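Local coordinates for CurK, CurL fusion protein (Moorea producens 3L, PDB 4MYZ) that brings together the C-terminal docking domain of CurK and the N-terminal docking domain of CurL, consecutive modules of the curacin A polyketide synthase, in one engineered chain, at residues 13-16 and 17-21; 24-27 and 28-32; 52-55 and 56-60; 60-63 and 64-68. All coordinates share one frame; numbering follows the deposited sequence.

Contact 1. Residues 13-16 and 17-21; sequences LSEI and ELEAS
The Glu17 carboxylate lies between Ser14 and Leu13: the hydroxyl OG of Ser14 stands on one side of its plane and CD2 of Leu13 on the other, 4.1 Å from OE1. At its rim, OE1 offers the lone pair turned away from OE2 to Ser14 N, which donates at 3.0 Å in an almost straight bond (172°). Two further carboxylates, those of Glu15 and Glu19, stand with planes 81° apart; one water donates to OE2 of both, 2.7 Å from Glu15 OE2 and 2.7 Å from Glu19 OE2, and so spans two like charges that do not touch. The Ser14–Glu17 exchange is a capping box at the start of helix 15-32, in the CurK part of the fusion. Ser14 OG, held between its own N and carbonyl carbon (chi1 70°), turns back to accept from Glu17 N at 3.1 Å, while Ser14 O takes the N-H of Leu18 at 2.8 Å, opening the helical ladder. With an alanine at this position, Glu17 N would probably lose its side-chain acceptor and the first turn would be more apt to fray. Leu13 lies against the first turn, its CB 4.4 Å from Leu18 CB and its CD1 3.8 Å from Ser21 OG. Glu17's negative charge sits beside the helix N-terminus, where the local dipole would favour it. Leu57 of the second subunit packs against Glu15, Leu18 and Glu19.

Contact 2. Residues 24-27 and 28-32; sequences QEIE and ALEKL
Glu30 N donates to Ile26 O at 2.9 Å, the shortest of the four backbone bonds that tie residues 24-27 to 28-32 in the CurK helix. The Glu30 side chain leaves along the same carbonyl: its CG comes to 3.4 Å from Ile26 O, and the extended chain then carries OE2 to 4.1 Å from Ile26 CG2, the two side chains crossing at a slant. Glu27, the next residue, has its CG anti to the backbone N (chi1 175°), and a bend at chi2 (65°) turns the carboxylate toward the side chain of Lys31, which reaches back to it. There Glu27 OE2 meets the end of Lys31 at an i, i+4 spacing, 3.7 Å from CE and 3.9 Å from NZ; the ion pair is long, and the lysine, itself bent at chi2 and chi4, brings its CE methylene slightly nearer than its ammonium. Glu27 OE1 accepts from a water at 2.8 Å that also donates to Glu30 OE1. Ile26 and Leu29 turn their side chains to the CurL part, helix 56-71 of the same chain, where Ala63 receives both. Glu25, on another face, has its strongest polar partner in Arg68 of the second subunit, with which it forms a salt bridge. Glu27 thus lies between a positive and a negative neighbour: the loosely held ammonium of Lys31 would offset its charge only in part, while the water, giving one hydrogen to each acid, is likely to ease the repulsion between Glu27 and Glu30.

Contact 3. Residues 52-55 and 56-60; sequences QSLS and ALQRA
A chi1 of 67° folds Ser55 OG back over its own backbone, and a chi1 of -75° with an extended chain beyond lays Gln58 along the start of helix 56-71, so that each side chain reaches the other's backbone N-H. Gln58 OE1 accepts from Ser55 N at 2.9 Å, in a bond of 166° whose donor is slightly tilted from the amide plane; Ser55 OG accepts in return from Gln58 N at 3.3 Å, a weak bond. This is a capping box, here in the CurL part, and Arg59 N follows with a bond to Ser55 O at 2.9 Å. Leu54 lies across Gln58 and Arg59: CD2 comes to 3.6 Å from Gln58 OE1, while CD1 covers one face of the Arg59 guanidinium, 4.2 Å from NH1. One water is held by three groups, donating to Gln58 OE1 and Ser53 O and accepting from Gln52 NE2 at 2.7 Å. A leucine in place of Gln58 would probably leave Ser55 N without its acceptor and this water without one of its partners. Thr11 of the second subunit packs on Gln52 and Leu54. The Gln58 amide is thus fixed in its rotation: OE1 takes two hydrogens, one from backbone and one from water, and NE2 gives one, weakly, to a second water shared with Gln52 NE2.

Contact 4. Residues 60-63 and 64-68; sequences ALIA and LKDAR
Regular alpha-helical bonds of i, i+4 spacing join 60-63 to 64-68, from Leu64 N to Ala60 O through to Ala67 N on Ala63 O, within helix 56-71 of the CurL part. Three side chains lie back along the carbonyls they follow. Leu64, its CG anti to its own carbonyl carbon (chi1 -69°), rests its branch on the preceding turn, with CG 3.2 Å and CD1 3.4 Å from Ala60 O. Lys65 does the same with its aliphatic stem: CG sits 3.3 Å from Leu61 O and 4.2 Å from Leu61 CD1 before bends at chi3 and chi4 lead the ammonium away. Asp66 stands beside Ile62, the two side chains pointing the same way, with OD2 3.8 Å from the methyl CG2. Ala60 and Ala63 present little bulk on the face turned to helix 15-32, the CurK part of this chain, where Val22 packs on Ala60. The second subunit covers another side, its Leu18 on Leu61 and its Leu29 on Leu64, and its Glu25 makes weak, long ion pairs with Lys65 and Arg68. Asp66 OD2 and Ile62 O, 3.4 Å apart, are both acceptors and make no hydrogen bond. A water instead links the carbonyl to the other carboxylate oxygen, donating to Ile62 O at 3.0 Å and to Asp66 OD1 at 2.8 Å; with Asp66 N also on it, that carbonyl oxygen takes two hydrogens, and the carboxylate is tied to the helix surface through the solvent.

Contacts 1 and 2 lie in series on helix 15-32, the CurK part, with centres about 16 Å apart; contacts 3 and 4 follow on helix 56-71, the CurL part, with centres about 12 Å apart and Ala60 in common. Contacts 1 and 3 each form the N-terminal cap of their helix and touch where Ala56 CB meets Glu19 O. Contact 2 packs on contacts 3 and 4 through Ile26 and on contact 4 through Leu29, while contacts 1 and 4 do not touch. The fold is thus two capped helices laid against each other, and all four contacts also meet the second subunit, consistent with a dimeric docking assembly.

Contact 1. Residues 13-16 and 17-21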
ATOM      1  N   LEU B  13       6.316  15.708   3.769  1.00 39.57           N
ATOM      2  CA  LEU B  13       5.210  15.395   4.684  1.00 37.18           C
ATOM      3  C   LEU B  13       5.750  14.955   6.043  1.00 36.15           C
ATOM      4  O   LEU B  13       6.696  14.161   6.120  1.00 36.78           O
ATOM      5  CB  LEU B  13       4.341  14.266   4.119  1.00 36.13           C
ATOM      6  CG  LEU B  13       3.651  14.481   2.773  1.00 37.65           C
ATOM      7  CD1 LEU B  13       2.978  13.206   2.294  1.00 36.96           C
ATOM      8  CD2 LEU B  13       2.643  15.616   2.883  1.00 39.99           C
ATOM      9  N   SER B  14       5.102  15.406   7.116  1.00 33.10           N
ATOM     10  CA  SER B  14       5.390  14.872   8.441  1.00 31.67           C
ATOM     11  C   SER B  14       4.919  13.428   8.479  1.00 29.32           C
ATOM     12  O   SER B  14       4.147  13.004   7.615  1.00 28.58           O
ATOM     13  CB  SER B  14       4.637  15.646   9.516  1.00 32.12           C
ATOM     14  OG  SER B  14       3.230  15.418   9.488  1.00 32.03           O
ATOM     15  N   GLU B  15       5.354  12.682   9.488  1.00 28.15           N
ATOM     16  CA  GLU B  15       4.912  11.298   9.619  1.00 27.27           C
ATOM     17  C   GLU B  15       3.382  11.197   9.662  1.00 25.62           C
ATOM     18  O   GLU B  15       2.786  10.331   9.038  1.00 24.83           O
ATOM     19  CB  GLU B  15       5.508  10.612  10.853  1.00 29.54           C
ATOM     20  CG  GLU B  15       5.412   9.096  10.827  1.00 31.36           C
ATOM     21  CD  GLU B  15       6.391   8.425   9.832  1.00 32.22           C
ATOM     22  OE1 GLU B  15       7.430   9.002   9.390  1.00 36.35           O
ATOM     23  OE2 GLU B  15       6.119   7.282   9.475  1.00 32.95           O
ATOM     24  N   ILE B  16       2.734  12.080  10.424  1.00 26.76           N
ATOM     25  CA  ILE B  16       1.276  12.065  10.550  1.00 26.15           C
ATOM     26  C   ILE B  16       0.605  12.424   9.218  1.00 25.84           C
ATOM     27  O   ILE B  16      -0.366  11.773   8.819  1.00 25.45           O
ATOM     28  CB  ILE B  16       0.813  12.986  11.696  1.00 29.14           C
ATOM     29  CG1 ILE B  16       1.255  12.369  13.030  1.00 29.24           C
ATOM     30  CG2 ILE B  16      -0.706  13.183  11.643  1.00 30.04           C
ATOM     31  CD1 ILE B  16       1.032  13.233  14.239  1.00 32.33           C
ATOM     32  N   GLU B  17       1.146  13.414   8.501  1.00 26.11           N
ATOM     33  CA  GLU B  17       0.629  13.751   7.164  1.00 27.65           C
ATOM     34  C   GLU B  17       0.817  12.618   6.162  1.00 26.09           C
ATOM     35  O   GLU B  17      -0.036  12.386   5.325  1.00 26.31           O
ATOM     36  CB  GLU B  17       1.297  15.002   6.614  1.00 30.66           C
ATOM     37  CG  GLU B  17       0.942  16.270   7.359  1.00 34.37           C
ATOM     38  CD  GLU B  17       1.708  17.482   6.863  1.00 37.84           C
ATOM     39  OE1 GLU B  17       2.938  17.388   6.597  1.00 38.98           O
ATOM     40  OE2 GLU B  17       1.083  18.568   6.765  1.00 41.50           O
ATOM     41  N   LEU B  18       1.929  11.911   6.260  1.00 25.14           N
ATOM     42  CA  LEU B  18       2.178  10.736   5.430  1.00 25.54           C
ATOM     43  C   LEU B  18       1.149   9.635   5.684  1.00 23.75           C
ATOM     44  O   LEU B  18       0.568   9.072   4.741  1.00 24.41           O
ATOM     45  CB  LEU B  18       3.609  10.249   5.669  1.00 26.24           C
ATOM     46  CG  LEU B  18       4.003   8.902   5.077  1.00 26.53           C
ATOM     47  CD1 LEU B  18       3.937   8.959   3.551  1.00 28.53           C
ATOM     48  CD2 LEU B  18       5.369   8.462   5.569  1.00 27.99           C
ATOM     49  N   GLU B  19       0.877   9.359   6.961  1.00 23.20           N
ATOM     50  CA  GLU B  19      -0.179   8.411   7.317  1.00 22.42           C
ATOM     51  C   GLU B  19      -1.525   8.821   6.730  1.00 23.09           C
ATOM     52  O   GLU B  19      -2.228   7.980   6.160  1.00 23.45           O
ATOM     53  CB  GLU B  19      -0.259   8.244   8.843  1.00 22.75           C
ATOM     54  CG  GLU B  19       0.937   7.565   9.458  1.00 23.44           C
ATOM     55  CD  GLU B  19       0.961   7.568  10.957  1.00 26.73           C
ATOM     56  OE1 GLU B  19      -0.043   7.962  11.586  1.00 29.83           O
ATOM     57  OE2 GLU B  19       2.004   7.183  11.542  1.00 28.55           O
ATOM     58  N   ALA B  20      -1.897  10.087   6.851  1.00 24.44           N
ATOM     59  CA  ALA B  20      -3.155  10.569   6.304  1.00 25.03           C
ATOM     60  C   ALA B  20      -3.214  10.412   4.797  1.00 25.09           C
ATOM     61  O   ALA B  20      -4.243  10.009   4.252  1.00 25.44           O
ATOM     62  CB  ALA B  20      -3.383  12.007   6.672  1.00 26.57           C
ATOM     63  N   SER B  21      -2.105  10.720   4.125  1.00 24.84           N
ATOM     64  CA  SER B  21      -2.054  10.629   2.680  1.00 26.42           C
ATOM     65  C   SER B  21      -2.176   9.170   2.210  1.00 24.85           C
ATOM     66  O   SER B  21      -2.835   8.888   1.202  1.00 26.16           O
ATOM     67  CB  SER B  21      -0.760  11.224   2.159  1.00 28.24           C
ATOM     68  OG  SER B  21      -0.729  12.640   2.348  1.00 32.68           O
TER
HETATM   69  O   HOH W   1       4.341   5.940  10.984  1.00 31.93           O

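Contact 2. Residues 24-27 and 28-32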
ATOM      1  N   GLN B  24      -5.832   8.228   2.522  1.00 25.72           N
ATOM      2  CA  GLN B  24      -6.593   8.798   1.416  1.00 27.83           C
ATOM      3  C   GLN B  24      -6.394   7.998   0.127  1.00 28.00           C
ATOM      4  O   GLN B  24      -7.331   7.777  -0.649  1.00 28.32           O
ATOM      5  CB  GLN B  24      -6.181  10.247   1.181  1.00 30.71           C
ATOM      6  CG  GLN B  24      -6.583  11.241   2.268  1.00 35.60           C
ATOM      7  CD  GLN B  24      -5.735  12.518   2.174  1.00 41.91           C
ATOM      8  OE1 GLN B  24      -5.169  12.825   1.122  1.00 47.53           O
ATOM      9  NE2 GLN B  24      -5.603  13.231   3.280  1.00 49.68           N
ATOM     10  N   GLU B  25      -5.170   7.565  -0.139  1.00 26.57           N
ATOM     11  CA  GLU B  25      -4.943   6.764  -1.324  1.00 28.43           C
ATOM     12  C   GLU B  25      -5.618   5.405  -1.235  1.00 27.04           C
ATOM     13  O   GLU B  25      -6.144   4.926  -2.235  1.00 28.54           O
ATOM     14  CB  GLU B  25      -3.459   6.587  -1.612  1.00 30.90           C
ATOM     15  CG  GLU B  25      -3.154   6.399  -3.074  1.00 36.12           C
ATOM     16  CD  GLU B  25      -3.460   7.637  -3.924  1.00 38.17           C
ATOM     17  OE1 GLU B  25      -3.768   7.446  -5.095  1.00 46.73           O
ATOM     18  OE2 GLU B  25      -3.356   8.788  -3.432  1.00 41.96           O
ATOM     19  N   ILE B  26      -5.623   4.802  -0.041  1.00 25.55           N
ATOM     20  CA  ILE B  26      -6.297   3.512   0.151  1.00 25.82           C
ATOM     21  C   ILE B  26      -7.803   3.631  -0.109  1.00 27.27           C
ATOM     22  O   ILE B  26      -8.404   2.766  -0.753  1.00 28.40           O
ATOM     23  CB  ILE B  26      -6.024   2.947   1.552  1.00 24.85           C
ATOM     24  CG1 ILE B  26      -4.546   2.577   1.698  1.00 24.34           C
ATOM     25  CG2 ILE B  26      -6.882   1.739   1.802  1.00 25.93           C
ATOM     26  CD1 ILE B  26      -4.126   2.218   3.087  1.00 24.51           C
ATOM     27  N   GLU B  27      -8.420   4.689   0.424  1.00 27.58           N
ATOM     28  CA  GLU B  27      -9.844   4.949   0.148  1.00 30.55           C
ATOM     29  C   GLU B  27     -10.117   5.014  -1.362  1.00 30.60           C
ATOM     30  O   GLU B  27     -11.081   4.412  -1.865  1.00 32.81           O
ATOM     31  CB  GLU B  27     -10.278   6.261   0.801  1.00 31.14           C
ATOM     32  CG  GLU B  27     -11.707   6.696   0.477  1.00 33.45           C
ATOM     33  CD  GLU B  27     -12.776   5.762   1.021  1.00 35.34           C
ATOM     34  OE1 GLU B  27     -12.502   5.020   1.990  1.00 35.91           O
ATOM     35  OE2 GLU B  27     -13.889   5.757   0.444  1.00 41.91           O
ATOM     36  N   ALA B  28      -9.281   5.739  -2.110  1.00 29.85           N
ATOM     37  CA  ALA B  28      -9.473   5.854  -3.543  1.00 31.59           C
ATOM     38  C   ALA B  28      -9.335   4.491  -4.235  1.00 31.99           C
ATOM     39  O   ALA B  28     -10.069   4.177  -5.162  1.00 33.68           O
ATOM     40  CB  ALA B  28      -8.476   6.836  -4.111  1.00 31.90           C
ATOM     41  N   LEU B  29      -8.353   3.716  -3.810  1.00 31.37           N
ATOM     42  CA  LEU B  29      -8.117   2.394  -4.370  1.00 32.98           C
ATOM     43  C   LEU B  29      -9.270   1.453  -4.070  1.00 37.59           C
ATOM     44  O   LEU B  29      -9.654   0.658  -4.935  1.00 37.47           O
ATOM     45  CB  LEU B  29      -6.803   1.857  -3.818  1.00 33.07           C
ATOM     46  CG  LEU B  29      -6.196   0.546  -4.255  1.00 36.56           C
ATOM     47  CD1 LEU B  29      -5.861   0.629  -5.726  1.00 38.10           C
ATOM     48  CD2 LEU B  29      -4.948   0.297  -3.428  1.00 38.17           C
ATOM     49  N   GLU B  30      -9.868   1.558  -2.892  1.00 38.76           N
ATOM     50  CA  GLU B  30     -11.021   0.720  -2.541  1.00 44.27           C
ATOM     51  C   GLU B  30     -12.245   1.042  -3.374  1.00 46.37           C
ATOM     52  O   GLU B  30     -13.059   0.159  -3.676  1.00 48.24           O
ATOM     53  CB  GLU B  30     -11.373   0.852  -1.064  1.00 46.71           C
ATOM     54  CG  GLU B  30     -10.443   0.073  -0.160  1.00 47.44           C
ATOM     55  CD  GLU B  30     -10.980  -0.089   1.252  1.00 49.31           C
ATOM     56  OE1 GLU B  30     -12.146   0.285   1.522  1.00 52.44           O
ATOM     57  OE2 GLU B  30     -10.225  -0.602   2.102  1.00 50.87           O
ATOM     58  N   LYS B  31     -12.401   2.311  -3.722  1.00 47.80           N
ATOM     59  CA  LYS B  31     -13.454   2.694  -4.649  1.00 50.51           C
ATOM     60  C   LYS B  31     -13.285   2.005  -5.999  1.00 52.75           C
ATOM     61  O   LYS B  31     -14.286   1.767  -6.682  1.00 53.48           O
ATOM     62  CB  LYS B  31     -13.524   4.214  -4.824  1.00 53.05           C
ATOM     63  CG  LYS B  31     -14.026   4.954  -3.592  1.00 55.45           C
ATOM     64  CD  LYS B  31     -14.832   6.196  -3.948  1.00 60.40           C
ATOM     65  CE  LYS B  31     -15.459   6.840  -2.715  1.00 62.88           C
ATOM     66  NZ  LYS B  31     -16.662   6.113  -2.207  1.00 65.31           N
ATOM     67  N   LEU B  32     -12.045   1.676  -6.390  1.00 49.43           N
ATOM     68  CA  LEU B  32     -11.796   0.975  -7.661  1.00 49.31           C
ATOM     69  C   LEU B  32     -11.952  -0.539  -7.589  1.00 52.45           C
ATOM     70  O   LEU B  32     -12.642  -1.123  -8.423  1.00 56.19           O
ATOM     71  CB  LEU B  32     -10.401   1.288  -8.232  1.00 46.48           C
ATOM     72  CG  LEU B  32     -10.145   2.752  -8.576  1.00 44.95           C
ATOM     73  CD1 LEU B  32      -8.699   2.950  -9.000  1.00 43.56           C
ATOM     74  CD2 LEU B  32     -11.087   3.205  -9.685  1.00 45.81           C
TER
HETATM   75  O   HOH W   2     -13.475   2.474   2.583  1.00 40.42           O

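Contact 3. Residues 52-55 and 56-60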
ATOM      1  N   GLN B  52      -8.320  -4.824  17.560  1.00 39.09           N
ATOM      2  CA  GLN B  52      -7.238  -3.843  17.450  1.00 36.97           C
ATOM      3  C   GLN B  52      -7.410  -2.990  16.199  1.00 34.90           C
ATOM      4  O   GLN B  52      -7.413  -3.523  15.095  1.00 36.63           O
ATOM      5  CB  GLN B  52      -5.862  -4.540  17.409  1.00 40.86           C
ATOM      6  CG  GLN B  52      -4.691  -3.555  17.347  1.00 42.56           C
ATOM      7  CD  GLN B  52      -3.325  -4.211  17.542  1.00 47.87           C
ATOM      8  OE1 GLN B  52      -3.179  -5.180  18.299  1.00 53.18           O
ATOM      9  NE2 GLN B  52      -2.318  -3.674  16.871  1.00 48.96           N
ATOM     10  N   SER B  53      -7.468  -1.669  16.362  1.00 30.17           N
ATOM     11  CA  SER B  53      -7.564  -0.736  15.254  1.00 29.15           C
ATOM     12  C   SER B  53      -6.255  -0.736  14.466  1.00 26.67           C
ATOM     13  O   SER B  53      -5.186  -0.702  15.047  1.00 28.14           O
ATOM     14  CB  SER B  53      -7.795   0.685  15.735  1.00 30.67           C
ATOM     15  OG  SER B  53      -9.109   0.805  16.217  1.00 34.16           O
ATOM     16  N   LEU B  54      -6.361  -0.744  13.150  1.00 25.89           N
ATOM     17  CA  LEU B  54      -5.181  -0.888  12.282  1.00 23.95           C
ATOM     18  C   LEU B  54      -4.485   0.438  12.072  1.00 23.00           C
ATOM     19  O   LEU B  54      -5.138   1.508  11.980  1.00 25.27           O
ATOM     20  CB  LEU B  54      -5.559  -1.411  10.918  1.00 24.49           C
ATOM     21  CG  LEU B  54      -6.230  -2.770  10.885  1.00 26.44           C
ATOM     22  CD1 LEU B  54      -6.472  -3.198   9.439  1.00 28.93           C
ATOM     23  CD2 LEU B  54      -5.401  -3.777  11.635  1.00 28.75           C
ATOM     24  N   SER B  55      -3.166   0.391  11.973  1.00 21.63           N
ATOM     25  CA  SER B  55      -2.407   1.567  11.595  1.00 21.24           C
ATOM     26  C   SER B  55      -2.401   1.756  10.076  1.00 20.69           C
ATOM     27  O   SER B  55      -2.749   0.832   9.320  1.00 20.44           O
ATOM     28  CB  SER B  55      -0.972   1.394  12.064  1.00 22.44           C
ATOM     29  OG  SER B  55      -0.326   0.343  11.361  1.00 22.83           O
ATOM     30  N   ALA B  56      -1.994   2.935   9.605  1.00 21.34           N
ATOM     31  CA  ALA B  56      -1.892   3.187   8.169  1.00 21.55           C
ATOM     32  C   ALA B  56      -1.003   2.164   7.456  1.00 21.44           C
ATOM     33  O   ALA B  56      -1.322   1.732   6.365  1.00 21.61           O
ATOM     34  CB  ALA B  56      -1.380   4.600   7.904  1.00 23.05           C
ATOM     35  N   LEU B  57       0.109   1.778   8.065  1.00 21.74           N
ATOM     36  CA  LEU B  57       1.005   0.838   7.414  1.00 22.07           C
ATOM     37  C   LEU B  57       0.358  -0.543   7.301  1.00 21.39           C
ATOM     38  O   LEU B  57       0.533  -1.240   6.319  1.00 21.04           O
ATOM     39  CB  LEU B  57       2.366   0.754   8.149  1.00 24.31           C
ATOM     40  CG  LEU B  57       3.456  -0.051   7.415  1.00 26.32           C
ATOM     41  CD1 LEU B  57       3.763   0.495   6.051  1.00 27.12           C
ATOM     42  CD2 LEU B  57       4.696  -0.059   8.339  1.00 29.66           C
ATOM     43  N   GLN B  58      -0.380  -0.947   8.322  1.00 20.09           N
ATOM     44  CA  GLN B  58      -1.124  -2.216   8.266  1.00 20.23           C
ATOM     45  C   GLN B  58      -2.166  -2.160   7.166  1.00 20.34           C
ATOM     46  O   GLN B  58      -2.322  -3.124   6.394  1.00 20.89           O
ATOM     47  CB  GLN B  58      -1.787  -2.518   9.608  1.00 21.12           C
ATOM     48  CG  GLN B  58      -0.778  -3.003  10.660  1.00 21.59           C
ATOM     49  CD  GLN B  58      -1.353  -3.068  12.061  1.00 23.16           C
ATOM     50  OE1 GLN B  58      -2.192  -2.281  12.451  1.00 23.54           O
ATOM     51  NE2 GLN B  58      -0.774  -3.963  12.872  1.00 27.54           N
ATOM     52  N   ARG B  59      -2.935  -1.067   7.126  1.00 20.44           N
ATOM     53  CA  ARG B  59      -3.904  -0.926   6.049  1.00 20.73           C
ATOM     54  C   ARG B  59      -3.240  -0.903   4.671  1.00 20.68           C
ATOM     55  O   ARG B  59      -3.793  -1.411   3.696  1.00 21.09           O
ATOM     56  CB  ARG B  59      -4.796   0.290   6.239  1.00 21.94           C
ATOM     57  CG  ARG B  59      -5.699   0.247   7.441  1.00 22.93           C
ATOM     58  CD  ARG B  59      -6.815   1.244   7.235  1.00 24.28           C
ATOM     59  NE  ARG B  59      -7.762   1.353   8.339  1.00 26.05           N
ATOM     60  CZ  ARG B  59      -8.819   0.581   8.509  1.00 27.21           C
ATOM     61  NH1 ARG B  59      -9.061  -0.438   7.702  1.00 29.79           N
ATOM     62  NH2 ARG B  59      -9.659   0.851   9.507  1.00 29.14           N
ATOM     63  N   ALA B  60      -2.055  -0.307   4.590  1.00 20.16           N
ATOM     64  CA  ALA B  60      -1.314  -0.254   3.324  1.00 20.67           C
ATOM     65  C   ALA B  60      -0.957  -1.639   2.870  1.00 21.01           C
ATOM     66  O   ALA B  60      -1.053  -1.914   1.678  1.00 21.93           O
ATOM     67  CB  ALA B  60      -0.083   0.593   3.427  1.00 22.10           C
TER
HETATM   68  O   HOH W   3      -2.508  -1.594  15.147  1.00 32.38           O
HETATM   69  O   HOH W   4       0.119  -4.696  15.728  1.00 46.23           O

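Contact 4. Residues 60-63 and 64-68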
ATOM      1  N   ALA B  60      -2.055  -0.307   4.590  1.00 20.16           N
ATOM      2  CA  ALA B  60      -1.314  -0.254   3.324  1.00 20.67           C
ATOM      3  C   ALA B  60      -0.957  -1.639   2.870  1.00 21.01           C
ATOM      4  O   ALA B  60      -1.053  -1.914   1.678  1.00 21.93           O
ATOM      5  CB  ALA B  60      -0.083   0.593   3.427  1.00 22.10           C
ATOM      6  N   LEU B  61      -0.524  -2.520   3.764  1.00 20.32           N
ATOM      7  CA  LEU B  61      -0.194  -3.886   3.360  1.00 21.18           C
ATOM      8  C   LEU B  61      -1.420  -4.567   2.750  1.00 21.02           C
ATOM      9  O   LEU B  61      -1.332  -5.219   1.726  1.00 21.97           O
ATOM     10  CB  LEU B  61       0.341  -4.679   4.555  1.00 21.64           C
ATOM     11  CG  LEU B  61       0.672  -6.140   4.260  1.00 22.94           C
ATOM     12  CD1 LEU B  61       1.636  -6.258   3.101  1.00 23.93           C
ATOM     13  CD2 LEU B  61       1.180  -6.816   5.524  1.00 24.74           C
ATOM     14  N   ILE B  62      -2.557  -4.434   3.435  1.00 21.42           N
ATOM     15  CA  ILE B  62      -3.799  -5.073   2.935  1.00 22.32           C
ATOM     16  C   ILE B  62      -4.145  -4.515   1.542  1.00 21.66           C
ATOM     17  O   ILE B  62      -4.462  -5.283   0.624  1.00 22.91           O
ATOM     18  CB  ILE B  62      -4.941  -4.867   3.938  1.00 23.15           C
ATOM     19  CG1 ILE B  62      -4.661  -5.660   5.213  1.00 24.41           C
ATOM     20  CG2 ILE B  62      -6.273  -5.259   3.347  1.00 24.43           C
ATOM     21  CD1 ILE B  62      -5.527  -5.282   6.380  1.00 26.24           C
ATOM     22  N   ALA B  63      -4.054  -3.203   1.376  1.00 21.83           N
ATOM     23  CA  ALA B  63      -4.431  -2.560   0.126  1.00 22.49           C
ATOM     24  C   ALA B  63      -3.474  -2.942  -0.994  1.00 22.19           C
ATOM     25  O   ALA B  63      -3.921  -3.136  -2.144  1.00 23.09           O
ATOM     26  CB  ALA B  63      -4.438  -1.055   0.317  1.00 23.22           C
ATOM     27  N   LEU B  64      -2.182  -3.025  -0.699  1.00 21.84           N
ATOM     28  CA  LEU B  64      -1.187  -3.425  -1.704  1.00 22.30           C
ATOM     29  C   LEU B  64      -1.442  -4.851  -2.152  1.00 22.67           C
ATOM     30  O   LEU B  64      -1.340  -5.174  -3.360  1.00 23.24           O
ATOM     31  CB  LEU B  64       0.254  -3.241  -1.174  1.00 23.03           C
ATOM     32  CG  LEU B  64       0.682  -1.789  -0.999  1.00 24.27           C
ATOM     33  CD1 LEU B  64       1.887  -1.736  -0.070  1.00 25.28           C
ATOM     34  CD2 LEU B  64       0.935  -1.141  -2.353  1.00 26.47           C
ATOM     35  N   LYS B  65      -1.753  -5.721  -1.206  1.00 22.51           N
ATOM     36  CA  LYS B  65      -2.053  -7.111  -1.525  1.00 24.09           C
ATOM     37  C   LYS B  65      -3.291  -7.197  -2.405  1.00 24.16           C
ATOM     38  O   LYS B  65      -3.316  -7.979  -3.377  1.00 25.17           O
ATOM     39  CB  LYS B  65      -2.237  -7.954  -0.279  1.00 25.48           C
ATOM     40  CG  LYS B  65      -0.955  -8.258   0.467  1.00 28.04           C
ATOM     41  CD  LYS B  65      -1.266  -9.033   1.741  1.00 32.33           C
ATOM     42  CE  LYS B  65      -1.506 -10.503   1.472  1.00 38.22           C
ATOM     43  NZ  LYS B  65      -0.224 -11.237   1.266  1.00 42.09           N
ATOM     44  N   ASP B  66      -4.320  -6.433  -2.066  1.00 24.02           N
ATOM     45  CA  ASP B  66      -5.550  -6.415  -2.868  1.00 25.66           C
ATOM     46  C   ASP B  66      -5.248  -5.904  -4.286  1.00 25.09           C
ATOM     47  O   ASP B  66      -5.739  -6.465  -5.282  1.00 25.90           O
ATOM     48  CB  ASP B  66      -6.629  -5.545  -2.228  1.00 28.36           C
ATOM     49  CG  ASP B  66      -7.231  -6.157  -0.961  1.00 32.88           C
ATOM     50  OD1 ASP B  66      -7.126  -7.384  -0.774  1.00 38.22           O
ATOM     51  OD2 ASP B  66      -7.789  -5.370  -0.158  1.00 38.69           O
ATOM     52  N   ALA B  67      -4.485  -4.828  -4.407  1.00 24.00           N
ATOM     53  CA  ALA B  67      -4.138  -4.278  -5.730  1.00 24.05           C
ATOM     54  C   ALA B  67      -3.349  -5.302  -6.531  1.00 24.68           C
ATOM     55  O   ALA B  67      -3.610  -5.484  -7.714  1.00 25.55           O
ATOM     56  CB  ALA B  67      -3.349  -2.997  -5.600  1.00 25.12           C
ATOM     57  N   ARG B  68      -2.383  -5.958  -5.905  1.00 24.28           N
ATOM     58  CA  ARG B  68      -1.559  -6.968  -6.609  1.00 26.41           C
ATOM     59  C   ARG B  68      -2.425  -8.126  -7.070  1.00 27.35           C
ATOM     60  O   ARG B  68      -2.299  -8.582  -8.221  1.00 26.72           O
ATOM     61  CB  ARG B  68      -0.432  -7.485  -5.692  1.00 27.97           C
ATOM     62  CG  ARG B  68       0.421  -8.604  -6.342  1.00 31.86           C
ATOM     63  CD  ARG B  68       1.282  -9.297  -5.305  1.00 35.86           C
ATOM     64  NE  ARG B  68       1.968 -10.473  -5.839  1.00 43.25           N
ATOM     65  CZ  ARG B  68       2.866 -11.177  -5.153  1.00 47.27           C
ATOM     66  NH1 ARG B  68       3.459 -12.223  -5.725  1.00 51.65           N
ATOM     67  NH2 ARG B  68       3.184 -10.837  -3.901  1.00 47.05           N
TER
HETATM   68  O   HOH W   5      -5.377  -8.108   1.274  1.00 47.85           O